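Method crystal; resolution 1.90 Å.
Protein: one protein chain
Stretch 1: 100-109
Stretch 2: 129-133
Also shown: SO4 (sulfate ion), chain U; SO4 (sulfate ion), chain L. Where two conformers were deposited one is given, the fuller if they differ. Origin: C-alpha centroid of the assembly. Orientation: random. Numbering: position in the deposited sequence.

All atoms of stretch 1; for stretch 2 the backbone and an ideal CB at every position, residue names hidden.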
# COMPACT_ATOMS: atom_id res chain seq x y z
N ASN A 100 -17.35 2.95 -0.23
CA ASN A 100 -17.99 4.00 0.54
C ASN A 100 -19.44 4.21 0.08
O ASN A 100 -19.88 3.63 -0.92
CB ASN A 100 -17.18 5.30 0.38
CG ASN A 100 -16.89 5.63 -1.06
OD1 ASN A 100 -17.79 5.62 -1.89
ND2 ASN A 100 -15.64 5.90 -1.36
N SER A 101 -20.14 5.06 0.81
CA SER A 101 -21.53 5.41 0.51
C SER A 101 -21.75 5.90 -0.90
O SER A 101 -22.74 5.50 -1.54
CB SER A 101 -22.04 6.43 1.54
OG SER A 101 -22.02 5.84 2.85
N ALA A 102 -20.82 6.69 -1.43
CA ALA A 102 -20.91 7.21 -2.81
C ALA A 102 -20.87 6.12 -3.89
O ALA A 102 -21.52 6.25 -4.93
CB ALA A 102 -19.81 8.24 -3.08
N ASP A 103 -20.09 5.07 -3.67
CA ASP A 103 -20.06 3.93 -4.57
C ASP A 103 -21.43 3.21 -4.63
O ASP A 103 -21.86 2.79 -5.70
CB ASP A 103 -19.01 2.91 -4.12
CG ASP A 103 -17.56 3.37 -4.35
OD1 ASP A 103 -17.33 4.31 -5.13
OD2 ASP A 103 -16.66 2.73 -3.75
N LEU A 104 -22.08 3.05 -3.48
CA LEU A 104 -23.40 2.41 -3.44
C LEU A 104 -24.45 3.29 -4.15
O LEU A 104 -25.25 2.80 -4.94
CB LEU A 104 -23.85 2.13 -2.02
CG LEU A 104 -22.96 1.16 -1.25
CD1 LEU A 104 -23.38 1.15 0.20
CD2 LEU A 104 -23.02 -0.25 -1.81
N SER A 105 -24.39 4.59 -3.88
CA SER A 105 -25.27 5.54 -4.50
C SER A 105 -25.11 5.58 -6.00
O SER A 105 -26.11 5.58 -6.73
CB SER A 105 -25.00 6.93 -3.90
OG SER A 105 -25.96 7.81 -4.38
N ALA A 106 -23.86 5.60 -6.49
CA ALA A 106 -23.57 5.53 -7.94
C ALA A 106 -24.11 4.27 -8.60
O ALA A 106 -24.62 4.32 -9.72
CB ALA A 106 -22.07 5.62 -8.20
N GLU A 107 -23.99 3.14 -7.91
CA GLU A 107 -24.48 1.89 -8.46
C GLU A 107 -26.01 1.89 -8.61
O GLU A 107 -26.52 1.43 -9.63
CB GLU A 107 -24.06 0.72 -7.55
CG GLU A 107 -24.34 -0.65 -8.14
CD GLU A 107 -23.45 -0.98 -9.32
OE1 GLU A 107 -22.34 -1.53 -9.13
OE2 GLU A 107 -23.88 -0.72 -10.45
N ALA A 108 -26.72 2.39 -7.61
CA ALA A 108 -28.18 2.54 -7.68
C ALA A 108 -28.57 3.35 -8.91
O ALA A 108 -29.45 2.95 -9.67
CB ALA A 108 -28.72 3.17 -6.41
N ASN A 109 -27.88 4.48 -9.12
CA ASN A 109 -28.12 5.31 -10.30
C ASN A 109 -27.82 4.59 -11.59
O ASN A 109 -28.61 4.67 -12.54
CB ASN A 109 -27.32 6.61 -10.24
CG ASN A 109 -27.81 7.55 -9.16
OD1 ASN A 109 -28.98 7.55 -8.80
ND2 ASN A 109 -26.90 8.37 -8.66
N UNK A 129 -35.69 -2.57 -9.70
CA UNK A 129 -35.54 -1.34 -8.97
C UNK A 129 -34.27 -1.39 -8.17
O UNK A 129 -33.90 -2.43 -7.63
CB UNK A 129 -36.75 -1.08 -8.07
N UNK A 130 -33.58 -0.25 -8.06
CA UNK A 130 -32.38 -0.22 -7.26
C UNK A 130 -32.40 1.03 -6.46
O UNK A 130 -32.56 2.13 -7.02
CB UNK A 130 -31.11 -0.31 -8.12
N UNK A 131 -32.21 0.90 -5.16
CA UNK A 131 -32.37 2.00 -4.21
C UNK A 131 -31.13 2.13 -3.35
O UNK A 131 -30.62 1.13 -2.87
CB UNK A 131 -33.61 1.79 -3.33
N UNK A 132 -30.64 3.36 -3.13
CA UNK A 132 -29.60 3.59 -2.13
C UNK A 132 -30.29 4.17 -0.91
O UNK A 132 -30.90 5.24 -0.97
CB UNK A 132 -28.50 4.52 -2.65
N UNK A 133 -30.28 3.42 0.17
CA UNK A 133 -30.89 3.83 1.42
C UNK A 133 -29.80 4.57 2.19
O UNK A 133 -28.88 3.94 2.72
CB UNK A 133 -31.45 2.64 2.21
S SO4 U . -17.99 7.23 3.50
O1 SO4 U . -17.34 7.86 2.31
O2 SO4 U . -16.93 7.01 4.52
O3 SO4 U . -19.00 8.18 4.02
O4 SO4 U . -18.63 5.91 3.19
S SO4 L . -13.16 6.29 1.15
O1 SO4 L . -12.32 7.25 0.38
O2 SO4 L . -13.46 5.10 0.32
O3 SO4 L . -14.41 6.96 1.59
O4 SO4 L . -12.41 5.85 2.35

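The strand 129-133 runs nearly antiparallel to the helix 101-109, at an angle of 157° between their N-to-C directions and with a closest axial approach of 7.1 Å. Extended backbone angles make successive CA-to-CB bonds alternate, so that 130 and 132 point toward the helix while 129 and 131 point away.

At position 129 the ideal CB has no atom of the helix within 5.5 Å. A polar or long side chain would suit as well as a small one. The residue is Lys 129, which makes no contact with the helix.

Position 130 points toward the last turn of the helical stretch. Its CA lies 5.0 Å from the CA of Ala 108, and its ideal CB is 4.0 Å from Ala 108 O and 5.1 Å from Glu 107 O. Backbones this close favour a small residue, such as alanine or serine, without excluding a longer one. The deposited residue is Ala 130, whose CB packs 4.0 Å from Ala 108 O.

At position 131 the CB again points away, with nothing of the helix within 5.5 Å, and many residues would be compatible. It is Ser 131; its contact with the helix is made through the backbone, where its C lies 4.0 Å from Ala 108 CB.

Position 132 is the most constrained. Its ideal CB sits 3.9 Å from Ser 105 CA, 4.0 Å from Ala 108 CB and 4.3 Å from Leu 104 O, so the first side-chain atom already meets the helix. Beyond it, toward the helix N-terminus, lie Leu 104 and Ser 101, offering an apolar surface followed by a hydroxyl. Leucine, methionine or an aromatic residue could follow this surface, and a polar tip could approach Ser 101. The residue is Tyr 132, with chi1 in the t well. Its CB lies 4.0 Å from Ala 108 CB, and its CD1 packs 3.7 Å from Leu 104 CB, while CD2 is 4.0 Å from Ser 105 CB. The ring thus spans about a turn of helix, with Ser 101 O over one face. At its tip, Tyr 132 OH lies 3.4 Å from both Ser 101 CB and Ser 101 OG; each hydroxyl is hydrogen-bonded elsewhere in the structure. Tyr 132 accounts for most of the strand's surface covered by the helix.

At position 133 the helix is out of reach, so polar and apolar residues are equally possible. The residue is Asp 133, outside the contact.

Stretch 2 129-133: KASYD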
# COMPACT_ATOMS: atom_id res chain seq x y z
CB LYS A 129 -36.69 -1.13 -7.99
CG LYS A 129 -38.05 -1.07 -8.62
CD LYS A 129 -38.35 0.27 -9.19
CE LYS A 129 -39.84 0.41 -9.43
NZ LYS A 129 -40.02 1.66 -10.18
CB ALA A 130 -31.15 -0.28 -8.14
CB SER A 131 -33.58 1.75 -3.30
OG SER A 131 -34.80 1.51 -4.01
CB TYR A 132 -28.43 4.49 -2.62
CG TYR A 132 -27.56 4.88 -1.44
CD1 TYR A 132 -26.85 3.92 -0.73
CD2 TYR A 132 -27.54 6.20 -0.95
CE1 TYR A 132 -26.10 4.24 0.39
CE2 TYR A 132 -26.78 6.54 0.18
CZ TYR A 132 -26.06 5.56 0.85
OH TYR A 132 -25.33 5.85 1.99
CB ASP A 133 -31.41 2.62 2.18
CG ASP A 133 -32.25 3.01 3.41
OD1 ASP A 133 -31.76 3.78 4.27
OD2 ASP A 133 -33.38 2.54 3.53
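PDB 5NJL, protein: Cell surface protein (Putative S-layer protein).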